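Long-range contacts in LYND (Lyngbya aestuarii, PDB 4V1T), which probably uses ATP, as a YcaO-type cyclodehydratase, to turn cysteines of a precursor peptide into thiazoline rings: residues L457-Q463 with S742-E746; W558-R562 with Q767-M773. All coordinates share one frame; numbering follows the deposited sequence.

Interaction 1 (L457-Q463 with S742-E746)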
loop_
_atom_site.group_PDB
_atom_site.type_symbol
_atom_site.label_atom_id
_atom_site.label_comp_id
_atom_site.label_asym_id
_atom_site.label_seq_id
_atom_site.Cartn_x
_atom_site.Cartn_y
_atom_site.Cartn_z
ATOM N N LEU B 457 32.688 3.333 27.541
ATOM C CA LEU B 457 33.256 4.207 26.521
ATOM C C LEU B 457 34.610 3.711 26.048
ATOM O O LEU B 457 34.842 3.576 24.856
ATOM C CB LEU B 457 33.374 5.638 27.047
ATOM C CG LEU B 457 32.066 6.313 27.477
ATOM C CD1 LEU B 457 32.349 7.654 28.133
ATOM C CD2 LEU B 457 31.099 6.472 26.306
ATOM N N CYS B 458 35.497 3.436 26.991
ATOM C CA CYS B 458 36.825 2.918 26.688
ATOM C C CYS B 458 37.676 3.916 25.883
ATOM O O CYS B 458 38.369 3.538 24.942
ATOM C CB CYS B 458 36.728 1.578 25.930
ATOM S SG CYS B 458 35.814 0.267 26.780
ATOM N N PHE B 459 37.623 5.191 26.255
ATOM C CA PHE B 459 38.550 6.174 25.711
ATOM C C PHE B 459 39.900 6.062 26.446
ATOM O O PHE B 459 39.947 5.717 27.623
ATOM C CB PHE B 459 37.995 7.591 25.862
ATOM C CG PHE B 459 36.894 7.919 24.900
ATOM C CD1 PHE B 459 37.184 8.335 23.610
ATOM C CD2 PHE B 459 35.567 7.842 25.289
ATOM C CE1 PHE B 459 36.174 8.653 22.718
ATOM C CE2 PHE B 459 34.545 8.151 24.396
ATOM C CZ PHE B 459 34.847 8.560 23.110
ATOM N N SER B 460 40.995 6.344 25.755
ATOM C CA SER B 460 42.315 6.286 26.384
ATOM C C SER B 460 42.534 7.497 27.289
ATOM O O SER B 460 41.810 8.491 27.190
ATOM C CB SER B 460 43.419 6.232 25.333
ATOM O OG SER B 460 43.700 7.525 24.840
ATOM N N ASP B 461 43.531 7.404 28.170
ATOM C CA ASP B 461 43.923 8.539 29.000
ATOM C C ASP B 461 44.440 9.686 28.140
ATOM O O ASP B 461 44.144 10.850 28.412
ATOM C CB ASP B 461 44.999 8.140 30.020
ATOM C CG ASP B 461 44.472 7.205 31.091
ATOM O OD1 ASP B 461 43.297 7.352 31.499
ATOM O OD2 ASP B 461 45.240 6.321 31.524
ATOM N N GLY B 462 45.227 9.353 27.120
ATOM C CA GLY B 462 45.738 10.343 26.189
ATOM C C GLY B 462 44.606 11.048 25.457
ATOM O O GLY B 462 44.644 12.257 25.247
ATOM N N GLN B 463 43.592 10.290 25.064
ATOM C CA GLN B 463 42.461 10.860 24.337
ATOM C C GLN B 463 41.737 11.895 25.180
ATOM O O GLN B 463 41.378 12.967 24.688
ATOM C CB GLN B 463 41.488 9.766 23.909
ATOM C CG GLN B 463 41.895 9.035 22.644
ATOM C CD GLN B 463 40.880 7.985 22.257
ATOM O OE1 GLN B 463 40.716 6.985 22.954
ATOM N NE2 GLN B 463 40.170 8.217 21.166
ATOM N N SER B 742 36.691 5.447 16.978
ATOM C CA SER B 742 38.073 5.599 17.427
ATOM C C SER B 742 38.192 5.767 18.946
ATOM O O SER B 742 38.469 6.861 19.445
ATOM C CB SER B 742 38.726 6.791 16.723
ATOM O OG SER B 742 38.774 6.593 15.312
ATOM N N ARG B 743 37.994 4.669 19.671
ATOM C CA ARG B 743 38.100 4.664 21.136
ATOM C C ARG B 743 39.187 3.677 21.551
ATOM O O ARG B 743 39.000 2.470 21.459
ATOM C CB ARG B 743 36.754 4.313 21.774
ATOM C CG ARG B 743 35.630 5.245 21.317
ATOM C CD ARG B 743 34.316 4.914 21.970
ATOM N NE ARG B 743 33.279 5.907 21.706
ATOM C CZ ARG B 743 32.038 5.820 22.176
ATOM N NH1 ARG B 743 31.669 4.780 22.915
ATOM N NH2 ARG B 743 31.156 6.768 21.900
ATOM N N PHE B 744 40.321 4.205 22.005
ATOM C CA PHE B 744 41.540 3.414 22.138
ATOM C C PHE B 744 41.971 3.169 23.577
ATOM O O PHE B 744 43.167 3.031 23.856
ATOM C CB PHE B 744 42.682 4.099 21.378
ATOM C CG PHE B 744 42.392 4.321 19.923
ATOM C CD1 PHE B 744 41.663 3.387 19.198
ATOM C CD2 PHE B 744 42.862 5.449 19.271
ATOM C CE1 PHE B 744 41.387 3.581 17.861
ATOM C CE2 PHE B 744 42.596 5.648 17.925
ATOM C CZ PHE B 744 41.863 4.716 17.218
ATOM N N GLY B 745 41.008 3.096 24.487
ATOM C CA GLY B 745 41.299 2.708 25.863
ATOM C C GLY B 745 41.746 1.256 25.924
ATOM O O GLY B 745 41.465 0.475 25.017
ATOM N N GLU B 746 42.448 0.899 26.990
ATOM C CA GLU B 746 42.969 -0.455 27.158
ATOM C C GLU B 746 41.837 -1.487 27.208
ATOM O O GLU B 746 40.715 -1.166 27.581
ATOM C CB GLU B 746 43.821 -0.544 28.435
ATOM C CG GLU B 746 43.039 -0.398 29.743
ATOM C CD GLU B 746 43.942 -0.337 30.973
ATOM O OE1 GLU B 746 45.182 -0.279 30.825
ATOM O OE2 GLU B 746 43.410 -0.340 32.100
#

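Interaction 2 (W558-R562 with Q767-M773)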
loop_
_atom_site.group_PDB
_atom_site.type_symbol
_atom_site.label_atom_id
_atom_site.label_comp_id
_atom_site.label_asym_id
_atom_site.label_seq_id
_atom_site.Cartn_x
_atom_site.Cartn_y
_atom_site.Cartn_z
ATOM N N TRP B 558 39.449 -5.714 13.805
ATOM C CA TRP B 558 39.990 -5.810 12.457
ATOM C C TRP B 558 40.488 -4.470 11.943
ATOM O O TRP B 558 41.621 -4.359 11.461
ATOM C CB TRP B 558 38.926 -6.371 11.512
ATOM C CG TRP B 558 39.154 -6.058 10.060
ATOM C CD1 TRP B 558 40.188 -6.478 9.275
ATOM C CD2 TRP B 558 38.301 -5.270 9.217
ATOM N NE1 TRP B 558 40.040 -5.985 7.994
ATOM C CE2 TRP B 558 38.886 -5.251 7.934
ATOM C CE3 TRP B 558 37.098 -4.587 9.423
ATOM C CZ2 TRP B 558 38.311 -4.563 6.866
ATOM C CZ3 TRP B 558 36.529 -3.907 8.363
ATOM C CH2 TRP B 558 37.136 -3.899 7.099
ATOM N N TRP B 559 39.645 -3.452 12.061
ATOM C CA TRP B 559 39.918 -2.153 11.463
ATOM C C TRP B 559 41.108 -1.423 12.083
ATOM O O TRP B 559 41.970 -0.903 11.376
ATOM C CB TRP B 559 38.678 -1.266 11.569
ATOM C CG TRP B 559 38.861 0.075 10.952
ATOM C CD1 TRP B 559 39.274 1.216 11.579
ATOM C CD2 TRP B 559 38.650 0.424 9.585
ATOM N NE1 TRP B 559 39.326 2.254 10.687
ATOM C CE2 TRP B 559 38.947 1.794 9.455
ATOM C CE3 TRP B 559 38.228 -0.287 8.456
ATOM C CZ2 TRP B 559 38.847 2.462 8.242
ATOM C CZ3 TRP B 559 38.130 0.378 7.253
ATOM C CH2 TRP B 559 38.439 1.740 7.153
ATOM N N TYR B 560 41.148 -1.366 13.407
ATOM C CA TYR B 560 42.124 -0.527 14.089
ATOM C C TYR B 560 43.462 -1.226 14.289
ATOM O O TYR B 560 44.495 -0.564 14.397
ATOM C CB TYR B 560 41.552 -0.034 15.420
ATOM C CG TYR B 560 40.430 0.942 15.199
ATOM C CD1 TYR B 560 40.686 2.257 14.792
ATOM C CD2 TYR B 560 39.101 0.544 15.331
ATOM C CE1 TYR B 560 39.648 3.141 14.554
ATOM C CE2 TYR B 560 38.067 1.419 15.101
ATOM C CZ TYR B 560 38.340 2.712 14.710
ATOM O OH TYR B 560 37.290 3.567 14.478
ATOM N N ASN B 561 43.454 -2.554 14.325
ATOM C CA ASN B 561 44.703 -3.310 14.272
ATOM C C ASN B 561 45.131 -3.526 12.820
ATOM O O ASN B 561 46.219 -4.015 12.565
ATOM C CB ASN B 561 44.567 -4.651 14.985
ATOM C CG ASN B 561 44.318 -4.500 16.474
ATOM O OD1 ASN B 561 45.243 -4.252 17.250
ATOM N ND2 ASN B 561 43.068 -4.663 16.882
ATOM N N ARG B 562 44.263 -3.150 11.880
ATOM C CA ARG B 562 44.512 -3.320 10.454
ATOM C C ARG B 562 44.948 -4.747 10.152
ATOM O O ARG B 562 45.989 -4.992 9.545
ATOM C CB ARG B 562 45.541 -2.303 9.959
ATOM C CG ARG B 562 44.998 -0.880 9.939
ATOM C CD ARG B 562 46.024 0.116 9.429
ATOM N NE ARG B 562 46.930 0.567 10.482
ATOM C CZ ARG B 562 47.818 1.547 10.335
ATOM N NH1 ARG B 562 47.914 2.182 9.178
ATOM N NH2 ARG B 562 48.598 1.905 11.349
ATOM N N GLN B 767 49.842 3.084 17.183
ATOM C CA GLN B 767 49.856 2.249 15.985
ATOM C C GLN B 767 48.459 1.862 15.544
ATOM O O GLN B 767 48.304 1.163 14.549
ATOM C CB GLN B 767 50.656 0.973 16.227
ATOM C CG GLN B 767 52.108 1.207 16.583
ATOM C CD GLN B 767 52.810 -0.072 16.980
ATOM O OE1 GLN B 767 52.457 -0.710 17.974
ATOM N NE2 GLN B 767 53.806 -0.463 16.196
ATOM N N MET B 768 47.445 2.294 16.287
ATOM C CA MET B 768 46.067 2.053 15.872
ATOM C C MET B 768 45.786 2.824 14.591
ATOM O O MET B 768 46.366 3.879 14.357
ATOM C CB MET B 768 45.074 2.451 16.967
ATOM C CG MET B 768 45.025 1.496 18.159
ATOM S SD MET B 768 44.641 -0.193 17.689
ATOM C CE MET B 768 44.870 -1.110 19.199
ATOM N N ASN B 769 44.904 2.276 13.758
ATOM C CA ASN B 769 44.571 2.876 12.475
ATOM C C ASN B 769 44.228 4.352 12.653
ATOM O O ASN B 769 43.287 4.680 13.374
ATOM C CB ASN B 769 43.391 2.140 11.843
ATOM C CG ASN B 769 43.229 2.440 10.366
ATOM O OD1 ASN B 769 43.717 3.451 9.858
ATOM N ND2 ASN B 769 42.536 1.554 9.667
ATOM N N PRO B 770 45.003 5.248 12.016
ATOM C CA PRO B 770 44.720 6.675 12.127
ATOM C C PRO B 770 43.507 7.101 11.303
ATOM O O PRO B 770 43.023 8.219 11.464
ATOM C CB PRO B 770 45.999 7.327 11.590
ATOM C CG PRO B 770 46.516 6.345 10.615
ATOM C CD PRO B 770 46.184 4.994 11.173
ATOM N N THR B 771 43.038 6.222 10.420
ATOM C CA THR B 771 41.863 6.497 9.610
ATOM C C THR B 771 40.596 6.045 10.333
ATOM O O THR B 771 40.420 4.853 10.564
ATOM C CB THR B 771 41.926 5.785 8.257
ATOM O OG1 THR B 771 43.100 6.198 7.557
ATOM C CG2 THR B 771 40.692 6.124 7.405
ATOM N N PRO B 772 39.709 6.992 10.699
ATOM C CA PRO B 772 38.488 6.553 11.370
ATOM C C PRO B 772 37.618 5.710 10.434
ATOM O O PRO B 772 37.571 5.976 9.231
ATOM C CB PRO B 772 37.785 7.867 11.748
ATOM C CG PRO B 772 38.831 8.941 11.593
ATOM C CD PRO B 772 39.759 8.458 10.536
ATOM N N MET B 773 36.955 4.702 10.981
ATOM C CA MET B 773 36.078 3.867 10.179
ATOM C C MET B 773 34.944 4.752 9.648
ATOM O O MET B 773 34.189 5.316 10.438
ATOM C CB MET B 773 35.547 2.702 11.012
ATOM C CG MET B 773 35.266 1.436 10.201
ATOM S SD MET B 773 33.811 1.569 9.154
ATOM C CE MET B 773 32.531 1.684 10.384
HETATM O O HOH W 1 46.859 -0.717 12.960
#

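Interaction 1 (L457-Q463 with S742-E746)
Gln463 joins residues 457-463 to residues 742-746 through both ends of its side-chain amide. CG lies anti to the carbonyl carbon and the chain runs on extended (chi2 -179°), carrying the amide from the first helical turn to the opposite backbone. There NE2 donates to Ser742 O over 2.8 Å, with that oxygen close to the amide plane, while OE1 receives Phe744 N at 3.0 Å in a nearly straight bond (168° at the hydrogen). OE1 also accepts from Ser460 N at 2.9 Å, so two backbone N-H groups grip this buried oxygen. Shortened to an alanine, this position is likely to leave Phe744 N and Ser742 O without these mates and to take from Ser460 N its acceptor, undoing half of the capping box. Beside the amide, Gly745 N donates to Cys458 O at 2.7 Å.

Arg743 lies across the Phe459 ring, its chain stretched out from CG to NE. Arg743 CG sits over one face, 4.0 Å from the Phe459 centroid, as a CH-pi contact, and Arg743 NE comes within 3.4 Å of Phe459 CZ, nearer the rim. The guanidinium is turned about 43° from the ring, so the two planes do not stack flat. Its NH1 meets Leu457 CD2 at 3.8 Å and makes a long, weak ion pair with Asp528. Ile481 and Pro482 also pack on Phe459.

Ser460 OG, which also bonds Glu765, accepts from Gln463 N. Together with the OE1 bond to Ser460 N this completes a capping box at the start of helix 461-465, one whose glutamine also binds a distant loop.

Interaction 2 (W558-R562 with Q767-M773)
Asn769 docks on Trp559 and Tyr560 where helix 538-561 ends in a Schellman motif with Arg562, at positive phi, as its C-prime residue; the asparagine itself forms an Asx turn. Its backbone N donates to Tyr560 O at 2.9 Å. From there the side chain heads for the helix end: CB lies 3.4 Å from Trp559 O, and CG, trans to the backbone N (chi1 -164°), packs against Arg562 CD. At the tip the amide splits its work. OD1 turns back to accept from Thr771 N, closing the Asx turn, while ND2 donates to Trp559 O at 3.0 Å, from above that carbonyl plane, and bonds Tyr674 OH as well. ND2 also rests over one face of the Trp559 indole, the amide and ring planes being only 17° apart.

Met773 covers the opposite indole face. Met773 CG stands 3.8 Å from the centroid of the five-membered ring of Trp559 in a CH-pi contact, and bends at chi2 and chi3 place Met773 SD above the six-membered ring, a more distant Met-aromatic contact. Leu622 and Phe624 of strand 621-626 also touch Met773. Met768 SD meets Tyr560 CB at 3.8 Å, and helix 748-755 touches Met768 through Leu749 and Tyr750.

On the exposed side of the contact, the Arg562 guanidinium lays one face over Asn769 CA and Pro770 CD. Its NH2 reaches Gln767 O in its own plane, and a water accepts from NE while donating to Tyr560 O and Gln767 O. Deeper in, Trp559 NE1 donates within the indole plane to Thr771 O, 2.8 Å away and almost in line with the carbonyl bond.

Overall arrangement
Interactions 1 and 2 have centres 13 Å apart and touch directly, and their segments alternate along the chain. Tyr560 bridges them: its CD1 lies 3.4 Å from Phe744 CE1, the two rings being inclined by about 70°, and its OH bonds Phe740 O just ahead of residues 742-746. Asp479 bonds Ser742 OG and touches Pro772, so it borders both contacts. Pro770 and Pro772 of residues 767-773 begin the C-terminal PxPxP pattern, as in azoline-forming YcaO proteins. The Met773 side chain is about 9 Å from a bound magnesium ion and about 11 Å from ADP, consistent with interaction 2 guiding the tail toward the nucleotide site.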